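Long-range contacts in extracellular solute-binding protein (Conexibacter woesei, PDB 4P98), which probably binds a small solute outside the cell membrane, as a BMP-family lipoprotein, and hands it to an ABC transporter for uptake: residues A41-L45 with D247-Q253; A147-L153 with E178-F184; A272-R276 with D299-L305. All blocks are in the same frame, centred on the assembly; numbering follows the deposited sequence. Where two conformers were deposited one is given.

Interaction 1 (A41-L45 with D247-Q253); sequences AAERL and DLLPTYQ
Ala-41 and Leu-249 mark the closest backbone approach, their CA atoms 4.7 Å apart, where the helical segments 41-45 and 249-253 pass at 9.3 Å between axes and an angle of 49°. The small methyl of Ala-41 permits this closeness: its CB rests against CB of Leu-248 and lies 3.7 Å from CE2 of Tyr-252, approaching that ring obliquely, while the backbone N of Ala-42 meets the ring's edge. Leu-249 lodges among Ala-41, Arg-44 and Leu-45. With CG anti to the backbone N (chi1 -179°), it places CD1 beside O of Ala-41 and lays CD2 over the centre of the Arg-44 guanidinium, 3.4 Å from CZ. Leu-45 lies crosswise to Tyr-252, its CD1 3.8 Å from CB of Tyr-252 and close to CG of Gln-253.

The guanidinium that Leu-249 covers on one face is held by charge at its edge. NH2 of Arg-44 forms a salt bridge with OD1 of Asp-247 at 3.4 Å, the two flat groups 28° apart, and water 2 joins the same two atoms by hydrogen bonds. The same OD1 accepts the N-H of Leu-249 in a capping bond at 3.2 Å, from above the carboxylate plane, and so serves both partners.

The two helices lie side by side on one face of the parallel sheet of an alpha/beta lobe: Ala-42 and Tyr-252 pack on Ile-23 of strand 22-25, Tyr-252 also on Val-80 of strand 78-82, and Leu-248 on Leu-271 of strand 268-271.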
ATOM      1  N   ALA A  41      -5.631  10.107   1.458  1.00 14.27           N
ATOM      2  CA  ALA A  41      -4.754  11.039   2.171  1.00 14.92           C
ATOM      3  C   ALA A  41      -5.008  12.469   1.697  1.00 15.55           C
ATOM      4  O   ALA A  41      -5.104  13.399   2.508  1.00 17.10           O
ATOM      5  CB  ALA A  41      -3.294  10.663   1.989  1.00 15.16           C
ATOM      6  N   ALA A  42      -5.158  12.642   0.388  1.00 15.12           N
ATOM      7  CA  ALA A  42      -5.407  13.962  -0.168  1.00 17.00           C
ATOM      8  C   ALA A  42      -6.759  14.543   0.285  1.00 17.96           C
ATOM      9  O   ALA A  42      -6.858  15.745   0.561  1.00 19.12           O
ATOM     10  CB  ALA A  42      -5.307  13.932  -1.686  1.00 18.64           C
ATOM     11  N   GLU A  43      -7.787  13.700   0.357  1.00 18.49           N
ATOM     12  CA  GLU A  43      -9.083  14.116   0.897  1.00 20.91           C
ATOM     13  C   GLU A  43      -8.937  14.588   2.342  1.00 19.46           C
ATOM     14  O   GLU A  43      -9.422  15.651   2.694  1.00 18.76           O
ATOM     15  CB  GLU A  43     -10.112  12.978   0.830  1.00 24.85           C
ATOM     16  CG  GLU A  43     -10.908  12.938  -0.456  1.00 31.87           C
ATOM     17  CD  GLU A  43     -11.715  14.211  -0.670  1.00 36.61           C
ATOM     18  OE1 GLU A  43     -12.689  14.447   0.079  1.00 44.88           O
ATOM     19  OE2 GLU A  43     -11.369  14.981  -1.583  1.00 40.88           O
ATOM     20  N   ARG A  44      -8.258  13.799   3.164  1.00 17.84           N
ATOM     21  CA  ARG A  44      -8.057  14.163   4.563  1.00 18.42           C
ATOM     22  C   ARG A  44      -7.214  15.430   4.720  1.00 18.62           C
ATOM     23  O   ARG A  44      -7.373  16.148   5.706  1.00 19.43           O
ATOM     24  CB  ARG A  44      -7.442  13.002   5.352  1.00 19.56           C
ATOM     25  CG  ARG A  44      -8.359  11.792   5.454  1.00 22.79           C
ATOM     26  CD  ARG A  44      -7.604  10.560   5.916  1.00 27.74           C
ATOM     27  NE  ARG A  44      -7.349  10.580   7.358  1.00 29.42           N
ATOM     28  CZ  ARG A  44      -6.313   9.993   7.966  1.00 34.12           C
ATOM     29  NH1 ARG A  44      -6.208  10.079   9.292  1.00 33.80           N
ATOM     30  NH2 ARG A  44      -5.373   9.330   7.264  1.00 33.84           N
ATOM     31  N   LEU A  45      -6.341  15.708   3.748  1.00 16.54           N
ATOM     32  CA  LEU A  45      -5.479  16.896   3.775  1.00 16.53           C
ATOM     33  C   LEU A  45      -6.254  18.206   3.604  1.00 16.85           C
ATOM     34  O   LEU A  45      -5.765  19.264   3.984  1.00 18.14           O
ATOM     35  CB  LEU A  45      -4.409  16.795   2.691  1.00 16.40           C
ATOM     36  CG  LEU A  45      -3.223  17.750   2.738  1.00 17.17           C
ATOM     37  CD1 LEU A  45      -2.308  17.388   3.904  1.00 17.60           C
ATOM     38  CD2 LEU A  45      -2.453  17.687   1.425  1.00 16.47           C
ATOM     39  N   ASP A 247      -0.296   4.864   4.771  1.00 14.48           N
ATOM     40  CA  ASP A 247      -0.896   6.099   5.254  1.00 14.25           C
ATOM     41  C   ASP A 247      -0.007   7.248   4.830  1.00 14.39           C
ATOM     42  O   ASP A 247       1.032   7.519   5.465  1.00 16.27           O
ATOM     43  CB  ASP A 247      -1.050   6.076   6.780  1.00 14.89           C
ATOM     44  CG  ASP A 247      -1.739   7.322   7.319  1.00 16.77           C
ATOM     45  OD1 ASP A 247      -2.259   8.144   6.525  1.00 17.32           O
ATOM     46  OD2 ASP A 247      -1.733   7.500   8.555  1.00 18.41           O
ATOM     47  N   LEU A 248      -0.408   7.939   3.767  1.00 13.45           N
ATOM     48  CA  LEU A 248       0.389   9.048   3.245  1.00 13.45           C
ATOM     49  C   LEU A 248       0.082  10.380   3.909  1.00 12.73           C
ATOM     50  O   LEU A 248       0.761  11.369   3.631  1.00 12.77           O
ATOM     51  CB  LEU A 248       0.221   9.159   1.736  1.00 13.95           C
ATOM     52  CG  LEU A 248       1.155   8.196   0.990  1.00 15.61           C
ATOM     53  CD1 LEU A 248       0.586   7.796  -0.354  1.00 17.67           C
ATOM     54  CD2 LEU A 248       2.534   8.820   0.824  1.00 16.77           C
ATOM     55  N   LEU A 249      -0.927  10.421   4.779  1.00 12.68           N
ATOM     56  CA  LEU A 249      -1.361  11.702   5.347  1.00 12.48           C
ATOM     57  C   LEU A 249      -0.241  12.397   6.139  1.00 11.68           C
ATOM     58  O   LEU A 249      -0.002  13.565   5.899  1.00 11.60           O
ATOM     59  CB  LEU A 249      -2.662  11.585   6.156  1.00 12.27           C
ATOM     60  CG  LEU A 249      -3.144  12.911   6.742  1.00 12.56           C
ATOM     61  CD1 LEU A 249      -3.464  13.946   5.669  1.00 12.73           C
ATOM     62  CD2 LEU A 249      -4.341  12.688   7.648  1.00 14.82           C
ATOM     63  N   PRO A 250       0.472  11.684   7.040  1.00 12.09           N
ATOM     64  CA  PRO A 250       1.569  12.392   7.754  1.00 12.16           C
ATOM     65  C   PRO A 250       2.620  12.993   6.810  1.00 12.68           C
ATOM     66  O   PRO A 250       3.090  14.125   7.028  1.00 12.24           O
ATOM     67  CB  PRO A 250       2.184  11.300   8.624  1.00 12.61           C
ATOM     68  CG  PRO A 250       1.033  10.380   8.915  1.00 13.11           C
ATOM     69  CD  PRO A 250       0.205  10.363   7.639  1.00 12.01           C
ATOM     70  N   THR A 251       2.963  12.257   5.756  1.00 12.21           N
ATOM     71  CA  THR A 251       3.901  12.755   4.757  1.00 12.00           C
ATOM     72  C   THR A 251       3.361  14.021   4.076  1.00 11.58           C
ATOM     73  O   THR A 251       4.063  15.024   3.968  1.00 10.92           O
ATOM     74  CB  THR A 251       4.234  11.670   3.716  1.00 11.84           C
ATOM     75  OG1 THR A 251       4.861  10.561   4.370  1.00 13.21           O
ATOM     76  CG2 THR A 251       5.156  12.212   2.625  1.00 12.24           C
ATOM     77  N   TYR A 252       2.111  13.978   3.627  1.00 11.44           N
ATOM     78  CA  TYR A 252       1.487  15.138   2.995  1.00 11.62           C
ATOM     79  C   TYR A 252       1.368  16.340   3.930  1.00 11.58           C
ATOM     80  O   TYR A 252       1.556  17.488   3.511  1.00 11.82           O
ATOM     81  CB  TYR A 252       0.093  14.775   2.474  1.00 11.80           C
ATOM     82  CG  TYR A 252       0.053  13.881   1.229  1.00 12.14           C
ATOM     83  CD1 TYR A 252       1.211  13.402   0.618  1.00 13.28           C
ATOM     84  CD2 TYR A 252      -1.168  13.493   0.689  1.00 13.18           C
ATOM     85  CE1 TYR A 252       1.142  12.569  -0.498  1.00 13.15           C
ATOM     86  CE2 TYR A 252      -1.245  12.671  -0.423  1.00 13.30           C
ATOM     87  CZ  TYR A 252      -0.086  12.212  -1.017  1.00 13.44           C
ATOM     88  OH  TYR A 252      -0.170  11.386  -2.131  1.00 13.85           O
ATOM     89  N   GLN A 253       1.012  16.081   5.185  1.00 12.61           N
ATOM     90  CA  GLN A 253       0.951  17.153   6.193  1.00 13.77           C
ATOM     91  C   GLN A 253       2.311  17.813   6.372  1.00 12.96           C
ATOM     92  O   GLN A 253       2.424  19.042   6.439  1.00 14.02           O
ATOM     93  CB  GLN A 253       0.426  16.603   7.516  1.00 14.87           C
ATOM     94  CG  GLN A 253      -1.061  16.304   7.449  1.00 15.53           C
ATOM     95  CD  GLN A 253      -1.563  15.552   8.657  1.00 16.79           C
ATOM     96  OE1 GLN A 253      -0.849  14.730   9.235  1.00 15.32           O
ATOM     97  NE2 GLN A 253      -2.805  15.809   9.033  1.00 18.33           N
TER
HETATM   98  O   HOH W   1      -2.934   9.674   9.578  1.00 22.85           O
HETATM   99  O   HOH W   2      -4.551   8.448   4.737  1.00 28.45           O

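Interaction 2 (A147-L153 with E178-F184); sequences AVGGPQL and ETYTGRF
The carbonyl O of Gly-149 accepts the shortest hydrogen bond across the contact, from N of Thr-181 at 2.9 Å. It continues a parallel ladder in which Thr-179 is bonded through both its N and its O: the N donates to O of Ala-147, and the O accepts from N of Gly-149 in the carbonyl plane. Beyond the strands a separate loop bond joins N of Gly-182 to O of Gly-150 at 3.0 Å, from above the carbonyl plane.

On the face carrying Tyr-180, the extended chain of Gln-152 lies across the ring. Its CG stands 3.7 Å from the centroid of the Tyr-180 ring in a CH-pi contact, and the amide beyond it lies stacked with the ring, the planes only 4° apart. The O of Gly-150 sits at the edge of that same ring. Farther along, CG of Pro-151 sits over one face of the Phe-184 ring, offset toward its rim, in a CH-pi contact 3.7 Å from the centroid, and CD1 of Leu-153 approaches CZ of Phe-184 at 3.7 Å.

Thr-181 has OG1 between its backbone N and carbonyl carbon (chi1 69°), where it accepts from N of Arg-183, an ST turn just before Phe-184. The strands are those of a right-handed beta-alpha-beta crossover through helix 154-170, whose Val-156 and Leu-157 pack on Tyr-180. The chemistry divides accordingly: backbone hydrogen bonds hold the strand register, whereas proline, amide and aromatic surfaces join the loops to each other and to the end of strand 175-180.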
ATOM      1  N   ALA A 147      -2.773 -18.014   0.060  1.00 15.87           N
ATOM      2  CA  ALA A 147      -2.513 -16.693  -0.510  1.00 15.38           C
ATOM      3  C   ALA A 147      -2.505 -16.756  -2.024  1.00 13.36           C
ATOM      4  O   ALA A 147      -1.950 -17.681  -2.618  1.00 12.85           O
ATOM      5  CB  ALA A 147      -1.187 -16.140  -0.010  1.00 16.07           C
ATOM      6  N   VAL A 148      -3.108 -15.753  -2.644  1.00 12.40           N
ATOM      7  CA  VAL A 148      -3.103 -15.662  -4.097  1.00 13.23           C
ATOM      8  C   VAL A 148      -2.489 -14.355  -4.538  1.00 12.01           C
ATOM      9  O   VAL A 148      -2.940 -13.282  -4.140  1.00 11.41           O
ATOM     10  CB  VAL A 148      -4.515 -15.804  -4.718  1.00 13.12           C
ATOM     11  CG1 VAL A 148      -4.432 -15.739  -6.235  1.00 13.48           C
ATOM     12  CG2 VAL A 148      -5.172 -17.110  -4.297  1.00 13.80           C
ATOM     13  N   GLY A 149      -1.460 -14.469  -5.382  1.00 14.20           N
ATOM     14  CA  GLY A 149      -0.836 -13.321  -6.030  1.00 13.49           C
ATOM     15  C   GLY A 149      -0.942 -13.356  -7.538  1.00 13.92           C
ATOM     16  O   GLY A 149      -1.504 -14.298  -8.116  1.00 13.67           O
ATOM     17  N   GLY A 150      -0.395 -12.314  -8.168  1.00 14.79           N
ATOM     18  CA  GLY A 150      -0.398 -12.183  -9.631  1.00 14.61           C
ATOM     19  C   GLY A 150       0.810 -12.824 -10.303  1.00 14.05           C
ATOM     20  O   GLY A 150       1.032 -14.013 -10.146  1.00 15.02           O
ATOM     21  N   PRO A 151       1.609 -12.035 -11.044  1.00 14.13           N
ATOM     22  CA  PRO A 151       2.810 -12.551 -11.698  1.00 14.58           C
ATOM     23  C   PRO A 151       3.967 -12.699 -10.722  1.00 13.85           C
ATOM     24  O   PRO A 151       4.052 -11.935  -9.762  1.00 12.96           O
ATOM     25  CB  PRO A 151       3.131 -11.473 -12.736  1.00 15.92           C
ATOM     26  CG  PRO A 151       2.610 -10.207 -12.133  1.00 17.79           C
ATOM     27  CD  PRO A 151       1.459 -10.579 -11.229  1.00 16.06           C
ATOM     28  N   GLN A 152       4.856 -13.659 -10.970  1.00 13.48           N
ATOM     29  CA  GLN A 152       5.988 -13.913 -10.075  1.00 13.64           C
ATOM     30  C   GLN A 152       7.158 -12.983 -10.341  1.00 13.29           C
ATOM     31  O   GLN A 152       8.276 -13.431 -10.573  1.00 13.84           O
ATOM     32  CB  GLN A 152       6.437 -15.370 -10.164  1.00 14.57           C
ATOM     33  CG  GLN A 152       5.374 -16.339  -9.687  1.00 16.66           C
ATOM     34  CD  GLN A 152       5.829 -17.773  -9.813  1.00 19.25           C
ATOM     35  OE1 GLN A 152       5.376 -18.507 -10.679  1.00 28.13           O
ATOM     36  NE2 GLN A 152       6.756 -18.157  -8.984  1.00 17.28           N
ATOM     37  N   LEU A 153       6.879 -11.683 -10.299  1.00 12.86           N
ATOM     38  CA  LEU A 153       7.884 -10.654 -10.432  1.00 13.13           C
ATOM     39  C   LEU A 153       8.554 -10.493  -9.078  1.00 14.03           C
ATOM     40  O   LEU A 153       7.968 -10.862  -8.045  1.00 13.95           O
ATOM     41  CB  LEU A 153       7.233  -9.343 -10.860  1.00 13.45           C
ATOM     42  CG  LEU A 153       6.650  -9.320 -12.265  1.00 13.32           C
ATOM     43  CD1 LEU A 153       5.937  -7.994 -12.482  1.00 13.86           C
ATOM     44  CD2 LEU A 153       7.744  -9.527 -13.298  1.00 14.04           C
ATOM     45  N   GLU A 178       0.341 -21.124  -1.436  1.00 18.27           N
ATOM     46  CA  GLU A 178       0.107 -19.958  -2.272  1.00 18.10           C
ATOM     47  C   GLU A 178       0.059 -20.351  -3.747  1.00 16.97           C
ATOM     48  O   GLU A 178       0.616 -21.371  -4.161  1.00 18.78           O
ATOM     49  CB  GLU A 178       1.179 -18.896  -2.020  1.00 17.21           C
ATOM     50  CG  GLU A 178       2.541 -19.268  -2.576  1.00 18.69           C
ATOM     51  CD  GLU A 178       3.683 -18.482  -1.967  1.00 19.81           C
ATOM     52  OE1 GLU A 178       3.454 -17.449  -1.304  1.00 20.63           O
ATOM     53  OE2 GLU A 178       4.827 -18.910  -2.180  1.00 23.98           O
ATOM     54  N   THR A 179      -0.626 -19.526  -4.522  1.00 16.06           N
ATOM     55  CA  THR A 179      -0.779 -19.725  -5.952  1.00 15.99           C
ATOM     56  C   THR A 179      -0.633 -18.381  -6.634  1.00 14.66           C
ATOM     57  O   THR A 179      -1.152 -17.370  -6.154  1.00 16.41           O
ATOM     58  CB  THR A 179      -2.178 -20.291  -6.283  1.00 16.84           C
ATOM     59  OG1 THR A 179      -2.340 -21.560  -5.652  1.00 18.56           O
ATOM     60  CG2 THR A 179      -2.369 -20.474  -7.773  1.00 18.72           C
ATOM     61  N   TYR A 180       0.048 -18.382  -7.769  1.00 14.65           N
ATOM     62  CA  TYR A 180       0.211 -17.191  -8.589  1.00 15.79           C
ATOM     63  C   TYR A 180      -0.617 -17.302  -9.875  1.00 16.19           C
ATOM     64  O   TYR A 180      -0.585 -18.329 -10.540  1.00 16.27           O
ATOM     65  CB  TYR A 180       1.688 -17.023  -8.919  1.00 16.76           C
ATOM     66  CG  TYR A 180       2.544 -16.752  -7.703  1.00 15.63           C
ATOM     67  CD1 TYR A 180       2.572 -15.491  -7.114  1.00 15.40           C
ATOM     68  CD2 TYR A 180       3.337 -17.754  -7.140  1.00 16.40           C
ATOM     69  CE1 TYR A 180       3.358 -15.238  -5.988  1.00 15.83           C
ATOM     70  CE2 TYR A 180       4.120 -17.504  -6.019  1.00 17.94           C
ATOM     71  CZ  TYR A 180       4.129 -16.237  -5.455  1.00 16.55           C
ATOM     72  OH  TYR A 180       4.916 -15.980  -4.345  1.00 19.26           O
ATOM     73  N   THR A 181      -1.365 -16.254 -10.218  1.00 14.08           N
ATOM     74  CA  THR A 181      -2.156 -16.268 -11.449  1.00 16.82           C
ATOM     75  C   THR A 181      -1.342 -16.013 -12.712  1.00 19.35           C
ATOM     76  O   THR A 181      -1.799 -16.349 -13.803  1.00 19.01           O
ATOM     77  CB  THR A 181      -3.294 -15.241 -11.443  1.00 17.13           C
ATOM     78  OG1 THR A 181      -2.757 -13.916 -11.505  1.00 17.45           O
ATOM     79  CG2 THR A 181      -4.174 -15.394 -10.217  1.00 17.42           C
ATOM     80  N   GLY A 182      -0.165 -15.394 -12.570  1.00 19.44           N
ATOM     81  CA  GLY A 182       0.664 -15.006 -13.716  1.00 18.66           C
ATOM     82  C   GLY A 182       0.332 -13.647 -14.316  1.00 19.14           C
ATOM     83  O   GLY A 182       1.004 -13.213 -15.247  1.00 20.58           O
ATOM     84  N   ARG A 183      -0.685 -12.969 -13.782  1.00 19.12           N
ATOM     85  CA  ARG A 183      -1.237 -11.740 -14.379  1.00 22.78           C
ATOM     86  C   ARG A 183      -1.556 -10.709 -13.321  1.00 19.96           C
ATOM     87  O   ARG A 183      -1.818 -11.070 -12.178  1.00 22.14           O
ATOM     88  CB  ARG A 183      -2.550 -12.048 -15.108  1.00 27.68           C
ATOM     89  CG  ARG A 183      -2.430 -13.034 -16.248  1.00 34.04           C
ATOM     90  CD  ARG A 183      -1.771 -12.395 -17.459  1.00 39.93           C
ATOM     91  NE  ARG A 183      -1.924 -13.236 -18.648  1.00 54.26           N
ATOM     92  CZ  ARG A 183      -1.025 -14.113 -19.105  1.00 59.96           C
ATOM     93  NH1 ARG A 183       0.145 -14.298 -18.492  1.00 66.88           N
ATOM     94  NH2 ARG A 183      -1.300 -14.817 -20.197  1.00 61.41           N
ATOM     95  N   PHE A 184      -1.552  -9.430 -13.691  1.00 17.39           N
ATOM     96  CA  PHE A 184      -2.128  -8.402 -12.824  1.00 20.24           C
ATOM     97  C   PHE A 184      -3.633  -8.282 -13.082  1.00 19.89           C
ATOM     98  O   PHE A 184      -4.052  -8.282 -14.227  1.00 17.61           O
ATOM     99  CB  PHE A 184      -1.507  -7.037 -13.083  1.00 21.48           C
ATOM    100  CG  PHE A 184      -0.080  -6.908 -12.625  1.00 23.13           C
ATOM    101  CD1 PHE A 184       0.259  -7.096 -11.300  1.00 23.32           C
ATOM    102  CD2 PHE A 184       0.913  -6.540 -13.522  1.00 25.42           C
ATOM    103  CE1 PHE A 184       1.568  -6.943 -10.871  1.00 24.30           C
ATOM    104  CE2 PHE A 184       2.227  -6.394 -13.104  1.00 25.92           C
ATOM    105  CZ  PHE A 184       2.554  -6.589 -11.776  1.00 23.54           C
TER

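Interaction 3 (A272-R276 with D299-L305); sequences ALGNR and DALSERL
Chi1 of Ser-302 (176°) sets OG on the side of its own carbonyl carbon, where it meets O of Leu-273, while a bend at chi3 of Arg-276 (40°) brings that guanidinium near Asp-299. In the conformer described here, the serine hydroxyl donates to the Leu-273 oxygen over a short 2.6 Å, tilted out of the carbonyl plane. The same oxygen accepts from N of Arg-276 within its own turn, and the two donors arrive from opposite faces of the plane. One bond thus belongs to the turn and one to the helix; because Ser-302 adopts two conformers in the crystal, the second may be made only part of the time.

Next to this grip the backbones come close. CA of Gly-274 is 4.6 Å from CA of Ser-302, and its C-H points at O of Ser-302 in a nearly straight CA-H...O contact of 3.6 Å. CB of Leu-305 lies against that glycine.

The loop is a type I beta turn from Leu-273 to Arg-276, one residue after strand 268-271, an outermost strand of the six-stranded parallel sheet. OD1 of Asn-275 accepts from N of Ala-272, just before the turn, and from N of Gly-277, just after it, while ND2 of Asn-275 reaches back to O of Val-270. The side-chain amide therefore ties the turn to the strand it leaves.

Apolar contact occupies the flank nearer helix 125-137. There CD1 of Leu-305 touches CB of Leu-273 at 3.6 Å and also meets its CD1; Leu-273 packs further on Leu-131. At the other flank, NH1 of Arg-276 forms a long salt bridge of 3.7 Å with OD1 of Asp-299, the guanidinium and carboxylate planes 79° apart.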
ATOM      1  N   ALA A 272       6.887   2.836   6.760  1.00 12.41           N
ATOM      2  CA  ALA A 272       7.148   1.486   7.264  1.00 13.26           C
ATOM      3  C   ALA A 272       6.266   1.127   8.457  1.00 13.14           C
ATOM      4  O   ALA A 272       5.557   1.972   8.993  1.00 13.84           O
ATOM      5  CB  ALA A 272       8.624   1.353   7.645  1.00 13.50           C
ATOM      6  N   LEU A 273       6.314  -0.142   8.871  1.00 13.76           N
ATOM      7  CA  LEU A 273       5.509  -0.592  10.009  1.00 16.74           C
ATOM      8  C   LEU A 273       5.929   0.123  11.276  1.00 17.45           C
ATOM      9  O   LEU A 273       5.084   0.586  12.042  1.00 16.10           O
ATOM     10  CB  LEU A 273       5.646  -2.097  10.206  1.00 18.82           C
ATOM     11  CG  LEU A 273       5.004  -2.966   9.125  1.00 20.32           C
ATOM     12  CD1 LEU A 273       5.548  -4.381   9.197  1.00 21.52           C
ATOM     13  CD2 LEU A 273       3.495  -2.949   9.275  1.00 20.88           C
ATOM     14  N   GLY A 274       7.241   0.249  11.457  1.00 17.41           N
ATOM     15  CA  GLY A 274       7.815   0.897  12.629  1.00 17.56           C
ATOM     16  C   GLY A 274       7.379   2.327  12.877  1.00 16.89           C
ATOM     17  O   GLY A 274       7.234   2.729  14.015  1.00 19.81           O
ATOM     18  N   ASN A 275       7.172   3.101  11.816  1.00 16.32           N
ATOM     19  CA  ASN A 275       6.748   4.507  11.937  1.00 16.08           C
ATOM     20  C   ASN A 275       5.280   4.787  11.562  1.00 14.89           C
ATOM     21  O   ASN A 275       4.892   5.946  11.410  1.00 17.03           O
ATOM     22  CB  ASN A 275       7.688   5.416  11.120  1.00 16.86           C
ATOM     23  CG  ASN A 275       7.763   5.020   9.645  1.00 17.17           C
ATOM     24  OD1 ASN A 275       6.800   4.548   9.076  1.00 15.43           O
ATOM     25  ND2 ASN A 275       8.926   5.203   9.040  1.00 18.65           N
ATOM     26  N   ARG A 276       4.474   3.731  11.418  1.00 15.56           N
ATOM     27  CA  ARG A 276       3.037   3.851  11.064  1.00 19.76           C
ATOM     28  C   ARG A 276       2.793   4.470   9.667  1.00 17.79           C
ATOM     29  O   ARG A 276       1.716   5.006   9.380  1.00 15.98           O
ATOM     30  CB  ARG A 276       2.249   4.550  12.188  1.00 23.74           C
ATOM     31  CG  ARG A 276       2.385   3.812  13.530  1.00 29.83           C
ATOM     32  CD  ARG A 276       1.443   4.326  14.621  1.00 34.56           C
ATOM     33  NE  ARG A 276       0.116   4.638  14.091  1.00 38.18           N
ATOM     34  CZ  ARG A 276      -0.897   3.779  13.959  1.00 44.85           C
ATOM     35  NH1 ARG A 276      -0.786   2.503  14.336  1.00 51.65           N
ATOM     36  NH2 ARG A 276      -2.043   4.206  13.436  1.00 48.15           N
ATOM     37  N   ASP A 299      -0.044  -2.974  16.939  1.00 24.12           N
ATOM     38  CA  ASP A 299       0.613  -1.826  17.556  1.00 25.29           C
ATOM     39  C   ASP A 299       1.901  -2.242  18.272  1.00 22.89           C
ATOM     40  O   ASP A 299       2.918  -1.560  18.152  1.00 23.55           O
ATOM     41  CB  ASP A 299      -0.326  -1.110  18.547  1.00 31.44           C
ATOM     42  CG  ASP A 299      -1.528  -0.445  17.872  1.00 34.01           C
ATOM     43  OD1 ASP A 299      -1.529  -0.264  16.640  1.00 36.68           O
ATOM     44  OD2 ASP A 299      -2.483  -0.090  18.591  1.00 41.60           O
ATOM     45  N   ALA A 300       1.872  -3.355  19.003  1.00 22.21           N
ATOM     46  CA  ALA A 300       3.065  -3.819  19.717  1.00 23.73           C
ATOM     47  C   ALA A 300       4.140  -4.277  18.735  1.00 22.64           C
ATOM     48  O   ALA A 300       5.324  -4.013  18.935  1.00 19.43           O
ATOM     49  CB  ALA A 300       2.722  -4.935  20.698  1.00 25.72           C
ATOM     50  N   LEU A 301       3.724  -4.952  17.664  1.00 20.05           N
ATOM     51  CA  LEU A 301       4.660  -5.335  16.597  1.00 18.98           C
ATOM     52  C   LEU A 301       5.369  -4.110  16.020  1.00 15.16           C
ATOM     53  O   LEU A 301       6.589  -4.137  15.808  1.00 18.41           O
ATOM     54  CB  LEU A 301       3.934  -6.107  15.473  1.00 19.08           C
ATOM     55  CG  LEU A 301       4.681  -6.267  14.144  1.00 19.78           C
ATOM     56  CD1 LEU A 301       5.874  -7.196  14.299  1.00 21.26           C
ATOM     57  CD2 LEU A 301       3.750  -6.761  13.044  1.00 19.90           C
ATOM     58  N   SER A 302       4.604  -3.057  15.750  0.50 14.95           N
ATOM     59  CA  SER A 302       5.158  -1.827  15.215  0.50 17.18           C
ATOM     60  C   SER A 302       6.206  -1.242  16.165  0.50 18.22           C
ATOM     61  O   SER A 302       7.266  -0.777  15.729  0.50 16.59           O
ATOM     62  CB  SER A 302       4.032  -0.828  14.977  0.50 18.43           C
ATOM     63  OG  SER A 302       4.536   0.418  14.537  0.50 20.58           O
ATOM     64  N   GLU A 303       5.912  -1.302  17.460  1.00 18.51           N
ATOM     65  CA  GLU A 303       6.817  -0.777  18.503  1.00 19.51           C
ATOM     66  C   GLU A 303       8.126  -1.574  18.549  1.00 19.24           C
ATOM     67  O   GLU A 303       9.213  -0.998  18.639  1.00 20.47           O
ATOM     68  CB  GLU A 303       6.091  -0.790  19.856  1.00 20.78           C
ATOM     69  CG  GLU A 303       4.917   0.181  19.916  1.00 26.27           C
ATOM     70  CD  GLU A 303       3.886  -0.139  21.002  1.00 32.26           C
ATOM     71  OE1 GLU A 303       4.138  -1.013  21.859  1.00 37.78           O
ATOM     72  OE2 GLU A 303       2.812   0.504  21.000  1.00 34.62           O
ATOM     73  N   ARG A 304       8.028  -2.897  18.450  1.00 19.31           N
ATOM     74  CA  ARG A 304       9.221  -3.743  18.371  1.00 20.48           C
ATOM     75  C   ARG A 304      10.079  -3.431  17.150  1.00 20.28           C
ATOM     76  O   ARG A 304      11.311  -3.471  17.220  1.00 16.68           O
ATOM     77  CB  ARG A 304       8.855  -5.229  18.389  1.00 22.69           C
ATOM     78  CG  ARG A 304       8.210  -5.680  19.694  1.00 26.31           C
ATOM     79  CD  ARG A 304       8.281  -7.192  19.884  1.00 29.77           C
ATOM     80  NE  ARG A 304       7.597  -7.946  18.829  1.00 31.58           N
ATOM     81  CZ  ARG A 304       6.274  -8.093  18.718  1.00 29.60           C
ATOM     82  NH1 ARG A 304       5.438  -7.527  19.588  1.00 26.99           N
ATOM     83  NH2 ARG A 304       5.780  -8.814  17.713  1.00 31.20           N
ATOM     84  N   LEU A 305       9.439  -3.120  16.026  1.00 21.45           N
ATOM     85  CA  LEU A 305      10.180  -2.721  14.831  1.00 18.76           C
ATOM     86  C   LEU A 305      10.799  -1.339  15.008  1.00 17.17           C
ATOM     87  O   LEU A 305      11.943  -1.100  14.603  1.00 17.00           O
ATOM     88  CB  LEU A 305       9.263  -2.751  13.600  1.00 18.64           C
ATOM     89  CG  LEU A 305       8.907  -4.184  13.196  1.00 18.42           C
ATOM     90  CD1 LEU A 305       7.694  -4.227  12.276  1.00 19.02           C
ATOM     91  CD2 LEU A 305      10.077  -4.870  12.536  1.00 19.65           C
TER

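Along the chain, interaction 2 falls between the two segments of interaction 1, and interaction 3 follows both. Interactions 1 and 3 meet where CB of Asp-247 packs on O of Arg-276, although their centres are 19 Å apart. Both adjoin the six-stranded parallel sheet: helices 34-45 and 249-261 lie against it, and the turn 272-276 leaves its strand 268-271. Interaction 2 belongs to the separate five-stranded sheet, its centre about 30 Å from that of interaction 1 and 27 Å from that of interaction 3. Two parallel sheets with helices between their strands are consistent with the two-lobed periplasmic-binding-protein fold, in which solute is generally held between lobes.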